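Local structure of cell division control protein (Pyrococcus abyssi, 6RPP) at residues A[91-94]-A[95-99]; A[3-6]-A[7-11]. The protein is an intein of the CDC21 (MCM helicase) precursor, built on the HINT fold, that probably cuts itself out by protein splicing and joins the flanking sequences. The protein carries 2 engineered substitutions. One frame throughout, in Å; residues are numbered along the deposited sequence.

Contact 1 (A[91-94]-A[95-99])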
ATOM      1  N   ILE A  91       4.671  -7.805  -3.679  1.00 16.98           N
ATOM      2  CA  ILE A  91       3.691  -7.311  -2.703  1.00 18.18           C
ATOM      3  C   ILE A  91       2.405  -8.111  -2.912  1.00 17.70           C
ATOM      4  O   ILE A  91       2.066  -8.489  -4.039  1.00 18.62           O
ATOM      5  CB  ILE A  91       3.473  -5.782  -2.867  1.00 14.85           C
ATOM      6  CG1 ILE A  91       2.610  -5.232  -1.699  1.00 15.12           C
ATOM      7  CG2 ILE A  91       2.861  -5.466  -4.266  1.00 15.22           C
ATOM      8  CD1 ILE A  91       2.597  -3.734  -1.639  1.00 18.67           C
ATOM      9  N   ARG A  92       1.645  -8.320  -1.833  1.00 16.24           N
ATOM     10  CA  ARG A  92       0.377  -9.045  -1.881  1.00 15.01           C
ATOM     11  C   ARG A  92      -0.729  -8.058  -1.593  1.00 13.47           C
ATOM     12  O   ARG A  92      -0.687  -7.372  -0.540  1.00 17.13           O
ATOM     13  CB  ARG A  92       0.387 -10.211  -0.874  1.00 17.17           C
ATOM     14  CG  ARG A  92       1.450 -11.282  -1.197  1.00 18.60           C
ATOM     15  CD  ARG A  92       1.403 -12.449  -0.314  1.00 18.71           C
ATOM     16  NE  ARG A  92       2.463 -13.416  -0.614  1.00 29.44           N
ATOM     17  CZ  ARG A  92       2.365 -14.450  -1.446  1.00 41.96           C
ATOM     18  NH1 ARG A  92       1.220 -14.721  -2.067  1.00 44.29           N
ATOM     19  NH2 ARG A  92       3.421 -15.247  -1.620  1.00 36.82           N
ATOM     20  N   VAL A  93      -1.671  -7.918  -2.553  1.00 16.65           N
ATOM     21  CA  VAL A  93      -2.683  -6.859  -2.509  1.00 15.49           C
ATOM     22  C   VAL A  93      -4.045  -7.410  -2.891  1.00 17.48           C
ATOM     23  O   VAL A  93      -4.167  -8.472  -3.519  1.00 17.91           O
ATOM     24  CB  VAL A  93      -2.344  -5.676  -3.438  1.00 17.31           C
ATOM     25  CG1 VAL A  93      -0.959  -5.075  -3.087  1.00 17.42           C
ATOM     26  CG2 VAL A  93      -2.293  -6.144  -4.886  1.00 18.66           C
ATOM     27  N   THR A  94      -5.097  -6.627  -2.548  1.00 17.91           N
ATOM     28  CA  THR A  94      -6.411  -7.008  -3.027  1.00 16.25           C
ATOM     29  C   THR A  94      -6.511  -6.816  -4.550  1.00 17.97           C
ATOM     30  O   THR A  94      -5.767  -6.040  -5.166  1.00 18.38           O
ATOM     31  CB  THR A  94      -7.499  -6.184  -2.349  1.00 17.98           C
ATOM     32  OG1 THR A  94      -7.307  -4.808  -2.706  1.00 18.21           O
ATOM     33  CG2 THR A  94      -7.424  -6.313  -0.828  1.00 16.35           C
ATOM     34  N   PRO A  95      -7.435  -7.520  -5.193  1.00 20.88           N
ATOM     35  CA  PRO A  95      -7.481  -7.440  -6.658  1.00 20.72           C
ATOM     36  C   PRO A  95      -7.803  -6.052  -7.189  1.00 20.86           C
ATOM     37  O   PRO A  95      -7.378  -5.720  -8.301  1.00 22.84           O
ATOM     38  CB  PRO A  95      -8.582  -8.451  -7.028  1.00 23.12           C
ATOM     39  CG  PRO A  95      -8.521  -9.455  -5.867  1.00 23.30           C
ATOM     40  CD  PRO A  95      -8.281  -8.612  -4.653  1.00 20.98           C
ATOM     41  N   THR A  96      -8.543  -5.221  -6.445  1.00 21.20           N
ATOM     42  CA  THR A  96      -8.839  -3.869  -6.924  1.00 20.53           C
ATOM     43  C   THR A  96      -7.856  -2.825  -6.432  1.00 20.48           C
ATOM     44  O   THR A  96      -8.032  -1.655  -6.776  1.00 23.83           O
ATOM     45  CB  THR A  96     -10.268  -3.421  -6.533  1.00 25.88           C
ATOM     46  OG1 THR A  96     -10.436  -3.395  -5.104  1.00 27.59           O
ATOM     47  CG2 THR A  96     -11.290  -4.350  -7.127  1.00 26.89           C
ATOM     48  N   HIS A  97      -6.809  -3.220  -5.708  1.00 21.12           N
ATOM     49  CA  HIS A  97      -5.822  -2.253  -5.253  1.00 19.31           C
ATOM     50  C   HIS A  97      -5.141  -1.610  -6.454  1.00 23.83           C
ATOM     51  O   HIS A  97      -4.597  -2.339  -7.304  1.00 22.17           O
ATOM     52  CB  HIS A  97      -4.801  -2.983  -4.393  1.00 16.83           C
ATOM     53  CG  HIS A  97      -3.704  -2.111  -3.895  1.00 21.41           C
ATOM     54  ND1 HIS A  97      -3.797  -1.405  -2.719  1.00 25.45           N
ATOM     55  CD2 HIS A  97      -2.478  -1.855  -4.407  1.00 27.53           C
ATOM     56  CE1 HIS A  97      -2.708  -0.672  -2.569  1.00 23.59           C
ATOM     57  NE2 HIS A  97      -1.865  -0.968  -3.546  1.00 26.24           N
ATOM     58  N   PRO A  98      -5.093  -0.273  -6.547  1.00 20.60           N
ATOM     59  CA  PRO A  98      -4.507   0.354  -7.733  1.00 24.18           C
ATOM     60  C   PRO A  98      -3.017   0.604  -7.580  1.00 25.20           C
ATOM     61  O   PRO A  98      -2.506   0.847  -6.491  1.00 25.31           O
ATOM     62  CB  PRO A  98      -5.276   1.675  -7.854  1.00 26.00           C
ATOM     63  CG  PRO A  98      -5.676   1.997  -6.474  1.00 25.47           C
ATOM     64  CD  PRO A  98      -5.878   0.680  -5.744  1.00 20.14           C
ATOM     65  N   PHE A  99      -2.332   0.575  -8.732  1.00 23.05           N
ATOM     66  CA  PHE A  99      -0.926   0.889  -8.874  1.00 22.84           C
ATOM     67  C   PHE A  99      -0.791   2.062  -9.822  1.00 21.15           C
ATOM     68  O   PHE A  99      -1.596   2.224 -10.722  1.00 23.75           O
ATOM     69  CB  PHE A  99      -0.126  -0.304  -9.445  1.00 23.47           C
ATOM     70  CG  PHE A  99       0.062  -1.399  -8.468  1.00 20.88           C
ATOM     71  CD1 PHE A  99      -0.962  -2.319  -8.272  1.00 23.88           C
ATOM     72  CD2 PHE A  99       1.242  -1.579  -7.821  1.00 21.05           C
ATOM     73  CE1 PHE A  99      -0.812  -3.376  -7.353  1.00 25.27           C
ATOM     74  CE2 PHE A  99       1.411  -2.605  -6.884  1.00 25.27           C
ATOM     75  CZ  PHE A  99       0.405  -3.527  -6.663  1.00 23.42           C
TER

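Contact 2 (A[3-6]-A[7-11]). Engineered in segment 3-6: A4 (natural residue Cys).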
ATOM      1  N   LYS A   3      -9.585  -1.783  -1.190  1.00 23.00           N
ATOM      2  CA  LYS A   3      -8.286  -1.486  -1.798  1.00 21.51           C
ATOM      3  C   LYS A   3      -7.260  -1.530  -0.660  1.00 26.27           C
ATOM      4  O   LYS A   3      -7.181  -0.597   0.158  1.00 23.64           O
ATOM      5  CB  LYS A   3      -8.344  -0.122  -2.517  1.00 22.37           C
ATOM      6  CG  LYS A   3      -9.249  -0.045  -3.763  1.00 24.82           C
ATOM      7  CD  LYS A   3     -10.718  -0.268  -3.480  1.00 46.67           C
ATOM      8  CE  LYS A   3     -11.645   0.160  -4.605  1.00 57.63           C
ATOM      9  NZ  LYS A   3     -12.626  -0.941  -4.855  1.00 64.33           N
ATOM     10  N   ALA A   4      -6.474  -2.609  -0.569  1.00 20.05           N
ATOM     11  CA  ALA A   4      -5.687  -2.828   0.644  1.00 17.03           C
ATOM     12  C   ALA A   4      -4.586  -3.856   0.383  1.00 20.97           C
ATOM     13  O   ALA A   4      -4.503  -4.444  -0.709  1.00 18.09           O
ATOM     14  CB  ALA A   4      -6.610  -3.280   1.799  1.00 20.34           C
ATOM     15  N   VAL A   5      -3.728  -4.062   1.398  1.00 18.38           N
ATOM     16  CA  VAL A   5      -2.543  -4.898   1.243  1.00 17.14           C
ATOM     17  C   VAL A   5      -2.431  -5.888   2.417  1.00 18.18           C
ATOM     18  O   VAL A   5      -3.055  -5.736   3.467  1.00 17.96           O
ATOM     19  CB  VAL A   5      -1.250  -4.057   1.109  1.00 15.85           C
ATOM     20  CG1 VAL A   5      -1.394  -2.994   0.038  1.00 17.55           C
ATOM     21  CG2 VAL A   5      -0.889  -3.402   2.474  1.00 17.16           C
ATOM     22  N   ASP A   6      -1.612  -6.928   2.227  1.00 14.95           N
ATOM     23  CA  ASP A   6      -1.320  -7.949   3.252  1.00 15.43           C
ATOM     24  C   ASP A   6      -0.575  -7.376   4.486  1.00 14.90           C
ATOM     25  O   ASP A   6       0.259  -6.472   4.368  1.00 17.92           O
ATOM     26  CB  ASP A   6      -0.488  -9.028   2.520  1.00 19.71           C
ATOM     27  CG  ASP A   6      -0.054 -10.166   3.357  1.00 22.31           C
ATOM     28  OD1 ASP A   6       0.809 -10.036   4.246  1.00 20.66           O
ATOM     29  OD2 ASP A   6      -0.482 -11.303   3.070  1.00 23.82           O
ATOM     30  N   TYR A   7      -0.951  -7.931   5.648  1.00 15.66           N
ATOM     31  CA  TYR A   7      -0.334  -7.652   6.954  1.00 16.27           C
ATOM     32  C   TYR A   7       1.168  -7.419   6.872  1.00 20.65           C
ATOM     33  O   TYR A   7       1.711  -6.483   7.510  1.00 16.16           O
ATOM     34  CB  TYR A   7      -0.620  -8.820   7.895  1.00 17.18           C
ATOM     35  CG  TYR A   7      -0.314  -8.561   9.353  1.00 17.83           C
ATOM     36  CD1 TYR A   7       0.982  -8.456   9.784  1.00 19.57           C
ATOM     37  CD2 TYR A   7      -1.333  -8.542  10.266  1.00 18.70           C
ATOM     38  CE1 TYR A   7       1.259  -8.247  11.124  1.00 19.61           C
ATOM     39  CE2 TYR A   7      -1.056  -8.370  11.620  1.00 21.52           C
ATOM     40  CZ  TYR A   7       0.238  -8.180  12.003  1.00 23.12           C
ATOM     41  OH  TYR A   7       0.509  -7.997  13.362  1.00 26.98           O
ATOM     42  N   GLU A   8       1.862  -8.265   6.117  1.00 16.05           N
ATOM     43  CA  GLU A   8       3.335  -8.316   6.202  1.00 15.95           C
ATOM     44  C   GLU A   8       4.003  -7.292   5.297  1.00 17.02           C
ATOM     45  O   GLU A   8       5.252  -7.237   5.280  1.00 18.36           O
ATOM     46  CB  GLU A   8       3.865  -9.699   5.897  1.00 17.17           C
ATOM     47  CG  GLU A   8       3.452 -10.745   6.916  1.00 18.59           C
ATOM     48  CD  GLU A   8       4.031 -12.109   6.635  1.00 21.66           C
ATOM     49  OE1 GLU A   8       3.631 -12.741   5.618  1.00 24.28           O
ATOM     50  OE2 GLU A   8       4.877 -12.586   7.394  1.00 26.39           O
ATOM     51  N   THR A   9       3.233  -6.541   4.494  1.00 17.49           N
ATOM     52  CA  THR A   9       3.791  -5.444   3.698  1.00 16.40           C
ATOM     53  C   THR A   9       4.508  -4.496   4.655  1.00 19.10           C
ATOM     54  O   THR A   9       3.897  -4.041   5.610  1.00 17.93           O
ATOM     55  CB  THR A   9       2.670  -4.707   2.988  1.00 20.19           C
ATOM     56  OG1 THR A   9       1.825  -5.679   2.304  1.00 17.41           O
ATOM     57  CG2 THR A   9       3.198  -3.695   1.966  1.00 20.17           C
ATOM     58  N   GLU A  10       5.821  -4.245   4.446  1.00 17.03           N
ATOM     59  CA  GLU A  10       6.595  -3.468   5.411  1.00 15.34           C
ATOM     60  C   GLU A  10       6.704  -2.000   4.991  1.00 17.24           C
ATOM     61  O   GLU A  10       7.286  -1.675   3.944  1.00 15.92           O
ATOM     62  CB  GLU A  10       7.993  -4.081   5.576  1.00 19.03           C
ATOM     63  CG  GLU A  10       7.947  -5.462   6.209  1.00 22.50           C
ATOM     64  CD  GLU A  10       9.263  -6.012   6.732  1.00 28.67           C
ATOM     65  OE1 GLU A  10      10.344  -5.360   6.594  1.00 24.84           O
ATOM     66  OE2 GLU A  10       9.231  -7.170   7.274  1.00 28.73           O
ATOM     67  N   VAL A  11       6.129  -1.117   5.800  1.00 14.85           N
ATOM     68  CA  VAL A  11       6.114   0.326   5.547  1.00 14.17           C
ATOM     69  C   VAL A  11       7.430   0.919   5.996  1.00 19.32           C
ATOM     70  O   VAL A  11       7.867   0.680   7.130  1.00 17.76           O
ATOM     71  CB  VAL A  11       4.961   0.979   6.322  1.00 14.86           C
ATOM     72  CG1 VAL A  11       4.911   2.461   6.073  1.00 19.03           C
ATOM     73  CG2 VAL A  11       3.597   0.309   5.879  1.00 17.89           C
TER
HETATM   74  O   HOH W   1       2.576 -12.078   3.079  1.00 32.02           O

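Contact 1 (A[91-94]-A[95-99])
T94 and H97 close a type I turn in which P95 and T96 hold the two corner positions, turning the chain from strand 90-93 into strand 98-103. The CB of P95 leaves the backbone away from the preceding strand, and the proline ring, joined to T94 C, brings CD to 3.4 Å from T94 CB, a closeness set by the peptide link. T96 also sends its CB away from 91-94, though it stays buried. Its hydroxyl comes only to 4.2 Å from OG1 of T94, and finds its main partner in the hydroxyl of S1. At H97 the chain folds back: its N donates to T94 O at 3.1 Å, fairly straight at 159°, although the donor N sits above the carbonyl plane, not on a lone pair. With CG anti to its backbone N (chi1 178°), the imidazole is carried back over V93. The two side chains cross at about a right angle, and V93 CG1 lies over one ring face, 4.2 Å from the centroid, in a CH-pi contact. P98 CD lies 3.9 Å above the opposite face, offset toward the rim, so both faces have an aliphatic neighbour, while F99 CE1 meets the ring edge. F99 in turn brings the rim of its phenyl ring to the strand: CZ is 3.9 Å from I91 CG2, which lies in the ring plane, and CE1 is 4.0 Å from V93 CG2. T94 to H97 matches the TxxH motif of intein block B, whose histidine is thought to assist the first acyl shift of splicing. Chemically, the backbone bond fixes where the H97 side chain leaves the turn and the aliphatic groups limit ring rotation, while T94 OG1 hydrogen-bonds A2 O and A4 N, consistent with a site holding the splice junction.

Contact 2 (A[3-6]-A[7-11])
D6 O is gripped twice by T9, once by the hydroxyl OG1 at 2.7 Å and once by the backbone N at 3.0 Å, the second bond closing a type I turn from D6 to T9. T9 can do both because its OG1 stands beside its own N, anti to the carbonyl carbon (chi1 -50°). The hydroxyl lies only 18° from the carbonyl plane, whereas the amide comes in well above it. V5 packs crosswise against T9 on this buried side, its CG2 3.5 Å from T9 OG1 and 3.8 Å from T9 CB. Equally tight, D6 OD1 takes the amide of E8 at 2.8 Å on its anti lone pair, almost straight at 170°, which makes an Asx turn inside the beta turn. The solvent side is looser. E8, with its chain extended beyond CG, runs past D6 and leaves E8 OE1 4.1 Å from D6 OD1. A water donates to E8 OE1 at 2.8 Å and weakly to D6 OD1, and probably eases the repulsion between the two acids. V5 and T9 pack on I21 of helix 21-35 and on strand 90-93, through V93 and I91 respectively; T9 also touches A160 of strand 157-160, and the Y7 ring meets that of Y148 of strand 146-151 with planes nearly perpendicular.

Overall arrangement
Each contact centres on a type I turn, and the centres are about 9 Å apart. The 3-6 segment lies alongside 92-94, where T94 N to A4 O (2.9 Å) and R92 O to D6 N (3.0 Å) are probable hydrogen bonds. Contact 1 is buried and largely apolar, its one crossing bond joining backbone atoms. Contact 2 is only partly buried: two of its touching residues are buried, while acidic side chains and a water lie on its solvent side. H97 ND1 of contact 1 packs 3.6 Å from the backbone N of A4, the engineered replacement for a natural cysteine, so the H97 turn lies beside the probable N-terminal splice site, just ahead of the turn of contact 2.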